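Local coordinates for YrdC-like domain-containing protein (Streptococcus mutans, PDB 3L7V), which is of uncharacterised function but, as a YrdC-like domain protein, probably binds double-stranded RNA and may take part in tRNA modification, at residues K119-D124 with V162-V167; T232-G237 with L271-I276. All coordinates share one frame; numbering follows the deposited sequence.

Contact 1: K119-D124 with V162-V167; sequences KHWDED and VIKFGV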
loop_
_atom_site.group_PDB
_atom_site.type_symbol
_atom_site.label_atom_id
_atom_site.label_comp_id
_atom_site.label_asym_id
_atom_site.label_seq_id
_atom_site.Cartn_x
_atom_site.Cartn_y
_atom_site.Cartn_z
ATOM N N LYS A 119 10.646 12.189 4.707
ATOM C CA LYS A 119 10.097 13.434 4.183
ATOM C C LYS A 119 8.658 13.274 3.703
ATOM O O LYS A 119 7.832 14.170 3.879
ATOM C CB LYS A 119 10.955 13.967 3.035
ATOM C CG LYS A 119 10.838 15.469 2.853
ATOM N N HIS A 120 8.353 12.143 3.078
ATOM C CA HIS A 120 6.967 11.866 2.733
ATOM C C HIS A 120 6.089 11.686 3.987
ATOM O O HIS A 120 4.993 12.248 4.043
ATOM C CB HIS A 120 6.874 10.718 1.724
ATOM C CG HIS A 120 7.376 11.099 0.366
ATOM N ND1 HIS A 120 8.703 10.998 0.005
ATOM C CD2 HIS A 120 6.743 11.656 -0.698
ATOM C CE1 HIS A 120 8.861 11.446 -1.225
ATOM N NE2 HIS A 120 7.687 11.851 -1.678
ATOM N N TRP A 121 6.603 10.969 5.001
ATOM C CA TRP A 121 5.936 10.854 6.311
ATOM C C TRP A 121 5.637 12.219 6.972
ATOM O O TRP A 121 4.496 12.490 7.375
ATOM C CB TRP A 121 6.751 9.974 7.282
ATOM C CG TRP A 121 5.994 9.646 8.576
ATOM C CD1 TRP A 121 6.030 10.347 9.747
ATOM C CD2 TRP A 121 5.090 8.544 8.799
ATOM N NE1 TRP A 121 5.199 9.764 10.672
ATOM C CE2 TRP A 121 4.620 8.652 10.119
ATOM C CE3 TRP A 121 4.619 7.497 7.999
ATOM C CZ2 TRP A 121 3.697 7.748 10.666
ATOM C CZ3 TRP A 121 3.697 6.592 8.548
ATOM C CH2 TRP A 121 3.252 6.731 9.870
ATOM N N ASP A 122 6.670 13.060 7.085
ATOM C CA ASP A 122 6.572 14.371 7.724
ATOM C C ASP A 122 5.556 15.290 7.053
ATOM O O ASP A 122 4.922 16.124 7.712
ATOM C CB ASP A 122 7.950 15.071 7.734
ATOM C CG ASP A 122 8.909 14.475 8.750
ATOM O OD1 ASP A 122 8.475 13.687 9.623
ATOM O OD2 ASP A 122 10.107 14.808 8.676
ATOM N N GLU A 123 5.433 15.158 5.737
ATOM C CA GLU A 123 4.566 16.027 4.951
ATOM C C GLU A 123 3.238 15.376 4.565
ATOM O O GLU A 123 2.409 15.985 3.890
ATOM C CB GLU A 123 5.314 16.518 3.713
ATOM C CG GLU A 123 6.534 17.345 4.076
ATOM C CD GLU A 123 7.168 18.019 2.884
ATOM O OE1 GLU A 123 6.671 17.825 1.752
ATOM O OE2 GLU A 123 8.169 18.745 3.082
ATOM N N ASP A 124 3.040 14.143 5.009
ATOM C CA ASP A 124 1.792 13.418 4.770
ATOM C C ASP A 124 1.463 13.209 3.283
ATOM O O ASP A 124 0.373 13.549 2.830
ATOM C CB ASP A 124 0.615 14.100 5.479
ATOM C CG ASP A 124 -0.702 13.348 5.279
ATOM O OD1 ASP A 124 -0.654 12.157 4.899
ATOM O OD2 ASP A 124 -1.783 13.942 5.490
ATOM N N VAL A 162 3.709 0.744 1.585
ATOM C CA VAL A 162 2.989 2.017 1.399
ATOM C C VAL A 162 2.765 2.752 2.714
ATOM O O VAL A 162 2.431 2.115 3.704
ATOM C CB VAL A 162 1.583 1.763 0.795
ATOM C CG1 VAL A 162 0.917 3.066 0.440
ATOM C CG2 VAL A 162 1.678 0.872 -0.421
ATOM N N ILE A 163 2.919 4.082 2.710
ATOM C CA ILE A 163 2.611 4.946 3.869
ATOM C C ILE A 163 1.620 6.060 3.508
ATOM O O ILE A 163 1.460 6.385 2.341
ATOM C CB ILE A 163 3.882 5.686 4.423
ATOM C CG1 ILE A 163 4.612 6.430 3.288
ATOM C CG2 ILE A 163 4.803 4.741 5.181
ATOM C CD1 ILE A 163 5.691 7.403 3.743
ATOM N N LYS A 164 0.988 6.654 4.527
ATOM C CA LYS A 164 0.103 7.830 4.386
ATOM C C LYS A 164 -0.969 7.689 3.305
ATOM O O LYS A 164 -1.234 8.621 2.549
ATOM C CB LYS A 164 0.908 9.132 4.169
ATOM C CG LYS A 164 1.817 9.533 5.341
ATOM C CD LYS A 164 1.024 9.761 6.640
ATOM C CE LYS A 164 1.951 9.964 7.847
ATOM N NZ LYS A 164 1.162 10.275 9.085
ATOM N N PHE A 165 -1.604 6.528 3.269
ATOM C CA PHE A 165 -2.538 6.173 2.214
ATOM C C PHE A 165 -3.978 6.583 2.482
ATOM O O PHE A 165 -4.818 6.443 1.609
ATOM C CB PHE A 165 -2.480 4.655 1.974
ATOM C CG PHE A 165 -2.513 3.834 3.250
ATOM C CD1 PHE A 165 -3.711 3.346 3.749
ATOM C CD2 PHE A 165 -1.342 3.555 3.945
ATOM C CE1 PHE A 165 -3.740 2.586 4.922
ATOM C CE2 PHE A 165 -1.364 2.800 5.109
ATOM C CZ PHE A 165 -2.570 2.317 5.598
ATOM N N GLY A 166 -4.266 7.063 3.689
ATOM C CA GLY A 166 -5.622 7.417 4.084
ATOM C C GLY A 166 -5.848 7.109 5.565
ATOM O O GLY A 166 -5.545 6.001 6.013
ATOM N N VAL A 167 -6.384 8.068 6.324
ATOM C CA VAL A 167 -6.481 7.945 7.786
ATOM C C VAL A 167 -7.226 6.701 8.320
ATOM O O VAL A 167 -6.738 6.012 9.229
ATOM C CB VAL A 167 -7.075 9.221 8.447
ATOM C CG1 VAL A 167 -7.080 9.085 9.975
ATOM C CG2 VAL A 167 -6.274 10.447 8.052
#

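Contact 2: T232-G237 with L271-I276; sequences TRYEQG and LDIDKI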
loop_
_atom_site.group_PDB
_atom_site.type_symbol
_atom_site.label_atom_id
_atom_site.label_comp_id
_atom_site.label_asym_id
_atom_site.label_seq_id
_atom_site.Cartn_x
_atom_site.Cartn_y
_atom_site.Cartn_z
ATOM N N THR A 232 -10.689 14.341 -14.428
ATOM C CA THR A 232 -9.318 14.803 -14.242
ATOM C C THR A 232 -8.639 14.401 -12.923
ATOM O O THR A 232 -7.436 14.607 -12.772
ATOM C CB THR A 232 -9.213 16.323 -14.415
ATOM O OG1 THR A 232 -10.071 16.982 -13.472
ATOM C CG2 THR A 232 -9.613 16.714 -15.825
ATOM N N ARG A 233 -9.394 13.827 -11.985
ATOM C CA ARG A 233 -8.828 13.377 -10.715
ATOM C C ARG A 233 -7.961 12.133 -10.910
ATOM O O ARG A 233 -8.263 11.291 -11.754
ATOM C CB ARG A 233 -9.944 13.037 -9.721
ATOM C CG ARG A 233 -10.855 11.909 -10.202
ATOM C CD ARG A 233 -12.028 11.654 -9.251
ATOM N NE ARG A 233 -11.588 11.104 -7.968
ATOM C CZ ARG A 233 -11.314 9.822 -7.761
ATOM N NH1 ARG A 233 -11.434 8.953 -8.753
ATOM N NH2 ARG A 233 -10.911 9.404 -6.564
ATOM N N TYR A 234 -6.894 12.015 -10.116
ATOM C CA TYR A 234 -6.117 10.776 -10.019
ATOM C C TYR A 234 -6.907 9.628 -9.354
ATOM O O TYR A 234 -7.658 9.844 -8.402
ATOM C CB TYR A 234 -4.819 11.028 -9.240
ATOM C CG TYR A 234 -3.835 11.908 -9.968
ATOM C CD1 TYR A 234 -3.666 13.241 -9.616
ATOM C CD2 TYR A 234 -3.077 11.409 -11.017
ATOM C CE1 TYR A 234 -2.759 14.053 -10.288
ATOM C CE2 TYR A 234 -2.173 12.217 -11.704
ATOM C CZ TYR A 234 -2.020 13.529 -11.331
ATOM O OH TYR A 234 -1.126 14.311 -12.006
ATOM N N GLU A 235 -6.712 8.406 -9.836
ATOM C CA GLU A 235 -7.433 7.254 -9.296
ATOM C C GLU A 235 -6.509 6.238 -8.594
ATOM O O GLU A 235 -6.955 5.173 -8.133
ATOM C CB GLU A 235 -8.235 6.564 -10.406
ATOM C CG GLU A 235 -9.114 7.494 -11.239
ATOM C CD GLU A 235 -10.158 6.739 -12.071
ATOM O OE1 GLU A 235 -10.110 6.822 -13.317
ATOM O OE2 GLU A 235 -11.028 6.059 -11.477
ATOM N N GLN A 236 -5.225 6.568 -8.502
ATOM C CA GLN A 236 -4.254 5.668 -7.894
ATOM C C GLN A 236 -3.070 6.463 -7.341
ATOM O O GLN A 236 -2.910 7.644 -7.653
ATOM C CB GLN A 236 -3.752 4.688 -8.952
ATOM C CG GLN A 236 -3.188 5.395 -10.173
ATOM C CD GLN A 236 -3.044 4.493 -11.377
ATOM O OE1 GLN A 236 -2.392 4.858 -12.355
ATOM N NE2 GLN A 236 -3.649 3.307 -11.315
ATOM N N GLY A 237 -2.242 5.814 -6.527
ATOM C CA GLY A 237 -1.031 6.443 -6.028
ATOM C C GLY A 237 0.211 6.128 -6.853
ATOM O O GLY A 237 0.206 5.197 -7.672
ATOM N N LEU A 271 -1.429 10.360 -7.707
ATOM C CA LEU A 271 -1.646 11.486 -6.793
ATOM C C LEU A 271 -0.319 12.159 -6.355
ATOM O O LEU A 271 0.612 11.486 -5.907
ATOM C CB LEU A 271 -2.431 11.022 -5.552
ATOM C CG LEU A 271 -2.943 12.126 -4.614
ATOM C CD1 LEU A 271 -4.036 12.967 -5.273
ATOM C CD2 LEU A 271 -3.436 11.580 -3.276
ATOM N N ASP A 272 -0.251 13.482 -6.492
ATOM C CA ASP A 272 0.907 14.289 -6.063
ATOM C C ASP A 272 2.239 13.972 -6.744
ATOM O O ASP A 272 3.297 14.166 -6.147
ATOM C CB ASP A 272 1.105 14.219 -4.541
ATOM C CG ASP A 272 0.144 15.114 -3.778
ATOM O OD1 ASP A 272 -0.386 16.081 -4.363
ATOM O OD2 ASP A 272 -0.076 14.849 -2.579
ATOM N N ILE A 273 2.197 13.495 -7.982
ATOM C CA ILE A 273 3.429 13.142 -8.687
ATOM C C ILE A 273 4.408 14.340 -8.761
ATOM O O ILE A 273 5.625 14.157 -8.715
ATOM C CB ILE A 273 3.143 12.538 -10.102
ATOM C CG1 ILE A 273 4.444 12.120 -10.800
ATOM C CG2 ILE A 273 2.319 13.502 -10.964
ATOM C CD1 ILE A 273 5.226 11.037 -10.048
ATOM N N ASP A 274 3.873 15.556 -8.862
ATOM C CA ASP A 274 4.722 16.750 -8.919
ATOM C C ASP A 274 5.592 16.957 -7.653
ATOM O O ASP A 274 6.777 17.294 -7.754
ATOM C CB ASP A 274 3.880 18.005 -9.223
ATOM C CG ASP A 274 2.880 18.334 -8.109
ATOM O OD1 ASP A 274 2.707 19.526 -7.795
ATOM O OD2 ASP A 274 2.274 17.407 -7.533
ATOM N N LYS A 275 5.020 16.760 -6.469
ATOM C CA LYS A 275 5.798 16.886 -5.228
ATOM C C LYS A 275 6.816 15.760 -5.063
ATOM O O LYS A 275 7.900 15.960 -4.521
ATOM C CB LYS A 275 4.891 16.936 -4.001
ATOM C CG LYS A 275 4.031 18.202 -3.896
ATOM C CD LYS A 275 2.945 18.027 -2.837
ATOM C CE LYS A 275 2.058 19.263 -2.740
ATOM N NZ LYS A 275 0.963 19.077 -1.750
ATOM N N ILE A 276 6.464 14.572 -5.532
ATOM C CA ILE A 276 7.352 13.418 -5.414
ATOM C C ILE A 276 8.604 13.480 -6.308
ATOM O O ILE A 276 9.682 13.044 -5.907
ATOM C CB ILE A 276 6.544 12.101 -5.589
ATOM C CG1 ILE A 276 5.554 11.983 -4.416
ATOM C CG2 ILE A 276 7.468 10.898 -5.656
ATOM C CD1 ILE A 276 4.460 10.958 -4.574
#

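Contact 1: K119-D124 with V162-V167
K164 lays its CE and NZ over one face of the W121 indole, and two kinds of interaction overlap there. The first is CH-pi: K164 CE sits almost over the middle of the six-membered ring of W121, 3.5 Å from its centroid and 11° off the normal. The second is cation-pi, with K164 NZ 4.0 Å from the same centroid and still over the face. A bend at chi2 (-60°) in an otherwise extended chain carries K164 across to the indole, and the two side chains meet at about a right angle. Lysine suits this place because it offers both a greasy methylene and a charge to an electron-rich ring.

Apolar packing takes the ring's edge. I163 CG2 lies near the indole plane, 3.9 Å from W121 CE3, while the other branch of I163 reaches the helix itself, its CD1 being 4.1 Å from H120 CB. A branched residue can thus fill two places at once.

The charged carboxylate meets the lysine chain, not its ammonium end. D124 OD1 rests against the methylenes, 3.4 Å from K164 CD, but stays 4.9 Å from K164 NZ, close enough perhaps to steady the charge without pairing with it. Its salt bridge goes to K65, whose NZ also bonds the carbonyl of K164, so one lysine ties both segments.

With positive phi, D124 leaves the helix in a Schellman motif. The stack and the K65 bridge hold this C-terminus where strand 158-163, an inner strand of the mixed sheet in this YrdC-like fold, runs out.

Contact 2: T232-G237 with L271-I276
Y234 lays one face of its phenol ring over the backbone of L271, and this is the close-packed part of the contact. With CG anti to its carbonyl carbon (chi1 -68°), Y234 sets the ring over L271. L271 N approaches the ring at 3.6 Å from Y234 CG, and L271 CA lies off-centre above it, 4.2 Å from the ring centroid, as a CH-pi contact. The same amide is not spent on the ring: it donates to Q236 O at 3.1 Å, nearly straight at 167° and in the carbonyl plane. One backbone N-H is therefore fixed by a bond while an aromatic face covers it, a place that a broad, flat tyrosine fills well.

Farther out the fit slackens. Y234 CD1 and L271 CD1 are 4.4 Å apart, and only the far end of the tyrosine reaches the helix, where its OH lies 3.7 Å from I273 CG2. E235 is exposed, its first side-chain bond pointing away, and its pairing with R233 is long.

G237 O accepts a bond from R268, and L271 also leans on V66 and Q225. The loop before strand 239-241 thus packs on the lead into helix 273-283, at L271, just before the N-cap position D272.

How the contacts relate
Along the chain the two contacts stand in series, neither nested nor crossed. Contact 1 closes first, bringing the end of helix 111-123 back to the end of strand 158-163 across a 37-residue excursion that includes strand 127-132 and two helices. Contact 2 opens only after the chain has passed through helix 167-180 and further strands; it closes a 33-residue loop holding strands 239-241 and 265-268, neighbours in the sheet. The contacts lie about 14 Å apart between centres and meet where H120 of contact 1 packs on I276 of contact 2, its NE2 3.5 Å from I276 CG1. Helix 273-283 thus touches helix 111-123 and, at its start, the loop before strand 239-241.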